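Side-chain contacts in putative cytochrome P450 154A1 (Streptomyces coelicolor, PDB 1ODO), which belongs to the haem-containing cytochrome P450 family and holds an iron protoporphyrin IX together with 4-phenyl-1H-imidazole: residues V248-Q253 / E280-H285; T257-P262 / S370-F375. All coordinates share one frame; numbering follows the deposited sequence. Where two conformers were deposited one is given.

Interaction 1: residues V248-Q253 / E280-H285; sequences VNVIDQ and EETLRH. With HEM (protoporphyrin IX containing Fe), chain B.
V250 meets L283 beside the haem, where helix 247-260, the C-terminal part of the long central helix of P450s, crosses helix 275-285, the K helix. The axes of the two segments pass 9.7 Å apart at 105°, and a few side chains make the contact; no hydrogen bond crosses it. At CB the V250 side chain forks. CG1, anti to the backbone N (chi1 -176°), reaches L283 CD2 at 4.0 Å, the two side chains slanting across each other. CG2, the other branch, lies 3.8 Å from the ring methyl CMC of the haem. L283 CD2 comes 3.4 Å from CBC, the end of a haem vinyl group, so both residues border the haem pocket. One turn along helix 247-260, the methyl T282 CG2 packs on Q253 CB at 3.7 Å, while T282 OG1 bonds to V278 O within its own helix. On either side of T282 and L283 in the sequence, E281 and R284 form the ExxR pair of P450s. R284 grips the carboxylate side-on, with NE 2.8 Å from E281 OE1 and NH2 2.9 Å from E281 OE2. Both oxygens lie near the guanidinium plane but are met from above the carboxylate plane. E281 OE2 also bridges to R339, consistent with the P450 Glu-Arg-Arg triad. Around the crossing, V250 rests on V364 of helix 357-374, V248 and I251 touch A145 of helix 140-145, and the loop residue F335 packs on T282.

Interaction 2: residues T257-P262 / S370-F375; sequences TLLTRP and SLFGRF
Two long helices of the P450 fold, the central one and the L helix, approach each other near their C-terminal ends, far from the haem, through a purely apolar contact: L258 and L259 of helix 247-260 against the ring of F372 on helix 357-374. The nearest CA pair, L258 and F372, is still 9.7 Å apart, and the phenyl ring spans this gap. F372 CG sits beside its own backbone N and anti to the carbonyl carbon (chi1 -73°), which sends the ring toward the leucines. They meet its far end from two positions, L258 mainly by CE1 and CZ and L259 by CE2. L258 CD1 comes 3.5 Å from F372 CE1, while L258 CB approaches F372 CZ at 3.8 Å; both the base and one branch of this leucine touch the ring, CD1 coming in obliquely. Helix 247-260 ends directly beyond, R261 being the first residue to leave helical angles; on the other helix F375 does the same. L378 lies against F372 too, and L380 of strand 379-380 against L259, which ties the pair to the small antiparallel sheet. Close to the ring plane and at its edge, L259 CD2 stands 4.0 Å from F372 CE2.

Overall arrangement
From the N terminus, the chain passes first through both starting segments, 248-253 and then 257-262, on the single helix 247-260. Interaction 1 closes the shorter loop, 26 residues and mostly helical, returning at 280-285 on the K helix. Interaction 2 closes a loop of 107 residues that includes strands of the large mixed sheet and comes back at 370-375 on helix 357-374. Their segments alternate along the sequence, so the two closures cross instead of nesting. The centres of interactions 1 and 2 lie about 13 Å apart. The two contacts tie successive parts of one helix to different partners: the K helix at the haem, and the far end of the L helix toward the outside of the fold.

Interaction 1: residues V248-Q253 / E280-H285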
loop_
_atom_site.group_PDB
_atom_site.type_symbol
_atom_site.label_atom_id
_atom_site.label_comp_id
_atom_site.label_asym_id
_atom_site.label_seq_id
_atom_site.Cartn_x
_atom_site.Cartn_y
_atom_site.Cartn_z
ATOM N N VAL A 248 -7.017 -2.402 1.730
ATOM C CA VAL A 248 -8.196 -1.926 2.443
ATOM C C VAL A 248 -8.516 -0.491 2.030
ATOM O O VAL A 248 -9.678 -0.128 1.861
ATOM C CB VAL A 248 -7.977 -1.964 3.976
ATOM C CG1 VAL A 248 -6.699 -1.225 4.338
ATOM C CG2 VAL A 248 -9.171 -1.339 4.693
ATOM N N ASN A 249 -7.476 0.318 1.861
ATOM C CA ASN A 249 -7.652 1.709 1.471
ATOM C C ASN A 249 -8.126 1.916 0.045
ATOM O O ASN A 249 -8.810 2.898 -0.251
ATOM C CB ASN A 249 -6.360 2.477 1.730
ATOM C CG ASN A 249 -6.027 2.526 3.199
ATOM O OD1 ASN A 249 -6.898 2.797 4.028
ATOM N ND2 ASN A 249 -4.770 2.261 3.538
ATOM N N VAL A 250 -7.767 1.000 -0.846
ATOM C CA VAL A 250 -8.192 1.126 -2.229
ATOM C C VAL A 250 -9.690 0.833 -2.270
ATOM O O VAL A 250 -10.443 1.507 -2.968
ATOM C CB VAL A 250 -7.453 0.134 -3.142
ATOM C CG1 VAL A 250 -7.850 0.378 -4.590
ATOM C CG2 VAL A 250 -5.947 0.289 -2.971
ATOM N N ILE A 251 -10.124 -0.172 -1.515
ATOM C CA ILE A 251 -11.545 -0.523 -1.485
ATOM C C ILE A 251 -12.313 0.658 -0.887
ATOM O O ILE A 251 -13.364 1.054 -1.386
ATOM C CB ILE A 251 -11.784 -1.792 -0.635
ATOM C CG1 ILE A 251 -11.109 -2.994 -1.311
ATOM C CG2 ILE A 251 -13.287 -2.029 -0.452
ATOM C CD1 ILE A 251 -11.233 -4.308 -0.548
ATOM N N ASP A 252 -11.759 1.207 0.189
ATOM C CA ASP A 252 -12.324 2.348 0.906
ATOM C C ASP A 252 -12.530 3.519 -0.060
ATOM O O ASP A 252 -13.652 3.999 -0.251
ATOM C CB ASP A 252 -11.346 2.746 2.027
ATOM C CG ASP A 252 -11.724 4.050 2.739
ATOM O OD1 ASP A 252 -12.337 4.943 2.120
ATOM O OD2 ASP A 252 -11.374 4.192 3.929
ATOM N N GLN A 253 -11.439 3.969 -0.672
ATOM C CA GLN A 253 -11.486 5.083 -1.610
ATOM C C GLN A 253 -12.381 4.855 -2.825
ATOM O O GLN A 253 -13.114 5.758 -3.227
ATOM C CB GLN A 253 -10.070 5.434 -2.067
ATOM C CG GLN A 253 -9.150 5.907 -0.944
ATOM C CD GLN A 253 -9.532 7.273 -0.384
ATOM O OE1 GLN A 253 -10.487 7.903 -0.836
ATOM N NE2 GLN A 253 -8.781 7.732 0.610
ATOM N N GLU A 280 -8.623 1.722 -11.550
ATOM C CA GLU A 280 -7.430 2.410 -12.030
ATOM C C GLU A 280 -7.478 3.903 -11.734
ATOM O O GLU A 280 -6.460 4.501 -11.398
ATOM C CB GLU A 280 -7.234 2.191 -13.531
ATOM C CG GLU A 280 -6.831 0.763 -13.872
ATOM C CD GLU A 280 -5.685 0.275 -13.003
ATOM O OE1 GLU A 280 -5.852 -0.747 -12.305
ATOM O OE2 GLU A 280 -4.616 0.921 -13.010
ATOM N N GLU A 281 -8.650 4.513 -11.862
ATOM C CA GLU A 281 -8.755 5.940 -11.587
ATOM C C GLU A 281 -8.655 6.184 -10.081
ATOM O O GLU A 281 -8.189 7.237 -9.652
ATOM C CB GLU A 281 -10.067 6.514 -12.132
ATOM C CG GLU A 281 -10.262 7.995 -11.812
ATOM C CD GLU A 281 -9.285 8.914 -12.545
ATOM O OE1 GLU A 281 -8.217 8.448 -13.006
ATOM O OE2 GLU A 281 -9.588 10.120 -12.647
ATOM N N THR A 282 -9.103 5.217 -9.279
ATOM C CA THR A 282 -9.035 5.363 -7.826
ATOM C C THR A 282 -7.557 5.295 -7.434
ATOM O O THR A 282 -7.084 6.044 -6.577
ATOM C CB THR A 282 -9.810 4.236 -7.093
ATOM O OG1 THR A 282 -11.207 4.319 -7.418
ATOM C CG2 THR A 282 -9.642 4.365 -5.571
ATOM N N LEU A 283 -6.824 4.397 -8.078
ATOM C CA LEU A 283 -5.399 4.240 -7.794
ATOM C C LEU A 283 -4.645 5.523 -8.150
ATOM O O LEU A 283 -3.659 5.881 -7.508
ATOM C CB LEU A 283 -4.838 3.061 -8.588
ATOM C CG LEU A 283 -5.310 1.697 -8.079
ATOM C CD1 LEU A 283 -4.918 0.577 -9.037
ATOM C CD2 LEU A 283 -4.699 1.466 -6.712
ATOM N N ARG A 284 -5.119 6.225 -9.171
ATOM C CA ARG A 284 -4.461 7.461 -9.576
ATOM C C ARG A 284 -4.859 8.634 -8.681
ATOM O O ARG A 284 -4.002 9.339 -8.152
ATOM C CB ARG A 284 -4.822 7.816 -11.024
ATOM C CG ARG A 284 -4.102 9.071 -11.556
ATOM C CD ARG A 284 -4.756 9.599 -12.836
ATOM N NE ARG A 284 -6.058 10.201 -12.548
ATOM C CZ ARG A 284 -6.216 11.393 -11.979
ATOM N NH1 ARG A 284 -5.154 12.119 -11.649
ATOM N NH2 ARG A 284 -7.434 11.848 -11.711
ATOM N N HIS A 285 -6.169 8.818 -8.526
ATOM C CA HIS A 285 -6.760 9.894 -7.727
ATOM C C HIS A 285 -6.580 9.815 -6.207
ATOM O O HIS A 285 -6.350 10.836 -5.548
ATOM C CB HIS A 285 -8.253 9.991 -8.086
ATOM C CG HIS A 285 -8.909 11.267 -7.654
ATOM N ND1 HIS A 285 -9.806 11.324 -6.609
ATOM C CD2 HIS A 285 -8.813 12.529 -8.138
ATOM C CE1 HIS A 285 -10.235 12.566 -6.467
ATOM N NE2 HIS A 285 -9.648 13.316 -7.383
HETATM C CHA HEM B . 5.800 -2.832 -3.026
HETATM C CHB HEM B . 3.249 -6.804 -2.076
HETATM C CHC HEM B . -0.843 -4.260 -2.386
HETATM C CHD HEM B . 1.720 -0.302 -3.310
HETATM C C1A HEM B . 5.488 -4.143 -2.757
HETATM C C2A HEM B . 6.437 -5.238 -2.590
HETATM C C3A HEM B . 5.728 -6.344 -2.320
HETATM C C4A HEM B . 4.318 -5.980 -2.316
HETATM C CMA HEM B . 6.261 -7.762 -2.051
HETATM C CAA HEM B . 7.969 -5.090 -2.710
HETATM C CBA HEM B . 8.412 -5.170 -4.183
HETATM C CGA HEM B . 9.912 -5.021 -4.428
HETATM O O1A HEM B . 10.526 -4.204 -3.654
HETATM O O2A HEM B . 10.423 -5.672 -5.337
HETATM C C1B HEM B . 1.921 -6.467 -2.067
HETATM C C2B HEM B . 0.841 -7.398 -1.794
HETATM C C3B HEM B . -0.319 -6.686 -1.881
HETATM C C4B HEM B . 0.033 -5.322 -2.205
HETATM C CMB HEM B . 1.031 -8.895 -1.471
HETATM C CAB HEM B . -1.769 -7.169 -1.681
HETATM C CBB HEM B . -2.250 -8.187 -2.728
HETATM C C1C HEM B . -0.493 -2.949 -2.677
HETATM C C2C HEM B . -1.463 -1.855 -2.847
HETATM C C3C HEM B . -0.743 -0.739 -3.102
HETATM C C4C HEM B . 0.651 -1.131 -3.098
HETATM C CMC HEM B . -3.006 -2.049 -2.726
HETATM C CAC HEM B . -1.192 0.724 -3.356
HETATM C CBC HEM B . -2.339 0.937 -4.351
HETATM C C1D HEM B . 3.048 -0.625 -3.311
HETATM C C2D HEM B . 4.139 0.297 -3.524
HETATM C C3D HEM B . 5.291 -0.410 -3.435
HETATM C C4D HEM B . 4.917 -1.782 -3.181
HETATM C CMD HEM B . 3.970 1.807 -3.783
HETATM C CAD HEM B . 6.713 0.160 -3.553
HETATM C CBD HEM B . 7.185 0.636 -4.931
HETATM C CGD HEM B . 8.577 1.202 -4.744
HETATM O O1D HEM B . 8.739 2.425 -4.839
HETATM O O2D HEM B . 9.478 0.381 -4.456
HETATM N NA HEM B . 4.211 -4.626 -2.592
HETATM N NB HEM B . 1.402 -5.199 -2.309
HETATM N NC HEM B . 0.787 -2.480 -2.841
HETATM N ND HEM B . 3.537 -1.910 -3.093
HETATM FE FE HEM B . 2.492 -3.543 -2.725
#

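Interaction 2: residues T257-P262 / S370-F375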
loop_
_atom_site.group_PDB
_atom_site.type_symbol
_atom_site.label_atom_id
_atom_site.label_comp_id
_atom_site.label_asym_id
_atom_site.label_seq_id
_atom_site.Cartn_x
_atom_site.Cartn_y
_atom_site.Cartn_z
ATOM N N THR A 257 -15.703 7.098 -3.385
ATOM C CA THR A 257 -15.811 7.929 -4.573
ATOM C C THR A 257 -17.133 7.655 -5.288
ATOM O O THR A 257 -17.835 8.584 -5.691
ATOM C CB THR A 257 -14.642 7.671 -5.541
ATOM O OG1 THR A 257 -13.425 8.137 -4.947
ATOM C CG2 THR A 257 -14.856 8.400 -6.855
ATOM N N LEU A 258 -17.480 6.381 -5.430
ATOM C CA LEU A 258 -18.721 6.012 -6.103
ATOM C C LEU A 258 -19.953 6.479 -5.340
ATOM O O LEU A 258 -21.012 6.677 -5.937
ATOM C CB LEU A 258 -18.788 4.494 -6.309
ATOM C CG LEU A 258 -17.743 3.873 -7.240
ATOM C CD1 LEU A 258 -17.736 2.363 -7.069
ATOM C CD2 LEU A 258 -18.044 4.249 -8.686
ATOM N N LEU A 259 -19.818 6.660 -4.028
ATOM C CA LEU A 259 -20.944 7.105 -3.208
ATOM C C LEU A 259 -21.044 8.623 -3.124
ATOM O O LEU A 259 -22.075 9.164 -2.722
ATOM C CB LEU A 259 -20.838 6.522 -1.796
ATOM C CG LEU A 259 -20.929 4.997 -1.701
ATOM C CD1 LEU A 259 -20.884 4.566 -0.246
ATOM C CD2 LEU A 259 -22.220 4.519 -2.361
ATOM N N THR A 260 -19.973 9.308 -3.506
ATOM C CA THR A 260 -19.958 10.763 -3.465
ATOM C C THR A 260 -19.944 11.366 -4.869
ATOM O O THR A 260 -20.141 12.570 -5.033
ATOM C CB THR A 260 -18.744 11.279 -2.658
ATOM O OG1 THR A 260 -17.535 10.739 -3.202
ATOM C CG2 THR A 260 -18.859 10.858 -1.200
ATOM N N ARG A 261 -19.714 10.518 -5.870
ATOM C CA ARG A 261 -19.674 10.933 -7.270
ATOM C C ARG A 261 -20.584 9.988 -8.054
ATOM O O ARG A 261 -20.114 9.155 -8.828
ATOM C CB ARG A 261 -18.248 10.841 -7.819
ATOM C CG ARG A 261 -17.225 11.635 -7.025
ATOM C CD ARG A 261 -17.483 13.131 -7.099
ATOM N NE ARG A 261 -16.608 13.860 -6.184
ATOM C CZ ARG A 261 -16.528 15.185 -6.111
ATOM N NH1 ARG A 261 -17.274 15.944 -6.905
ATOM N NH2 ARG A 261 -15.701 15.752 -5.243
ATOM N N PRO A 262 -21.906 10.113 -7.864
ATOM C CA PRO A 262 -22.897 9.270 -8.543
ATOM C C PRO A 262 -22.738 9.143 -10.056
ATOM O O PRO A 262 -23.090 8.115 -10.632
ATOM C CB PRO A 262 -24.228 9.911 -8.144
ATOM C CG PRO A 262 -23.863 11.345 -7.914
ATOM C CD PRO A 262 -22.569 11.216 -7.148
ATOM N N SER A 370 -19.433 -7.145 -6.689
ATOM C CA SER A 370 -20.311 -7.857 -5.769
ATOM C C SER A 370 -21.111 -6.913 -4.873
ATOM O O SER A 370 -22.322 -7.069 -4.723
ATOM C CB SER A 370 -19.481 -8.816 -4.909
ATOM O OG SER A 370 -20.296 -9.551 -4.012
ATOM N N LEU A 371 -20.433 -5.929 -4.290
ATOM C CA LEU A 371 -21.077 -4.964 -3.408
ATOM C C LEU A 371 -22.194 -4.160 -4.073
ATOM O O LEU A 371 -23.332 -4.145 -3.593
ATOM C CB LEU A 371 -20.033 -4.000 -2.842
ATOM C CG LEU A 371 -20.561 -2.929 -1.884
ATOM C CD1 LEU A 371 -21.087 -3.592 -0.619
ATOM C CD2 LEU A 371 -19.448 -1.950 -1.542
ATOM N N PHE A 372 -21.879 -3.484 -5.171
ATOM C CA PHE A 372 -22.894 -2.693 -5.857
ATOM C C PHE A 372 -23.898 -3.558 -6.604
ATOM O O PHE A 372 -24.993 -3.107 -6.940
ATOM C CB PHE A 372 -22.238 -1.684 -6.804
ATOM C CG PHE A 372 -21.591 -0.537 -6.091
ATOM C CD1 PHE A 372 -20.268 -0.621 -5.661
ATOM C CD2 PHE A 372 -22.324 0.606 -5.790
ATOM C CE1 PHE A 372 -19.685 0.424 -4.934
ATOM C CE2 PHE A 372 -21.753 1.654 -5.066
ATOM C CZ PHE A 372 -20.430 1.562 -4.637
ATOM N N GLY A 373 -23.527 -4.807 -6.857
ATOM C CA GLY A 373 -24.424 -5.705 -7.556
ATOM C C GLY A 373 -25.507 -6.169 -6.594
ATOM O O GLY A 373 -26.670 -6.317 -6.973
ATOM N N ARG A 374 -25.122 -6.378 -5.338
ATOM C CA ARG A 374 -26.051 -6.828 -4.307
ATOM C C ARG A 374 -26.860 -5.679 -3.710
ATOM O O ARG A 374 -28.040 -5.841 -3.397
ATOM C CB ARG A 374 -25.290 -7.535 -3.180
ATOM C CG ARG A 374 -26.182 -8.323 -2.229
ATOM C CD ARG A 374 -26.677 -9.596 -2.900
ATOM N NE ARG A 374 -25.569 -10.508 -3.176
ATOM C CZ ARG A 374 -25.005 -11.300 -2.269
ATOM N NH1 ARG A 374 -25.448 -11.306 -1.018
ATOM N NH2 ARG A 374 -23.982 -12.074 -2.608
ATOM N N PHE A 375 -26.225 -4.523 -3.544
ATOM C CA PHE A 375 -26.907 -3.363 -2.979
ATOM C C PHE A 375 -26.859 -2.165 -3.921
ATOM O O PHE A 375 -26.039 -1.263 -3.753
ATOM C CB PHE A 375 -26.277 -2.971 -1.637
ATOM C CG PHE A 375 -26.113 -4.119 -0.683
ATOM C CD1 PHE A 375 -24.887 -4.762 -0.552
ATOM C CD2 PHE A 375 -27.189 -4.565 0.078
ATOM C CE1 PHE A 375 -24.733 -5.835 0.326
ATOM C CE2 PHE A 375 -27.048 -5.635 0.957
ATOM C CZ PHE A 375 -25.816 -6.272 1.082
#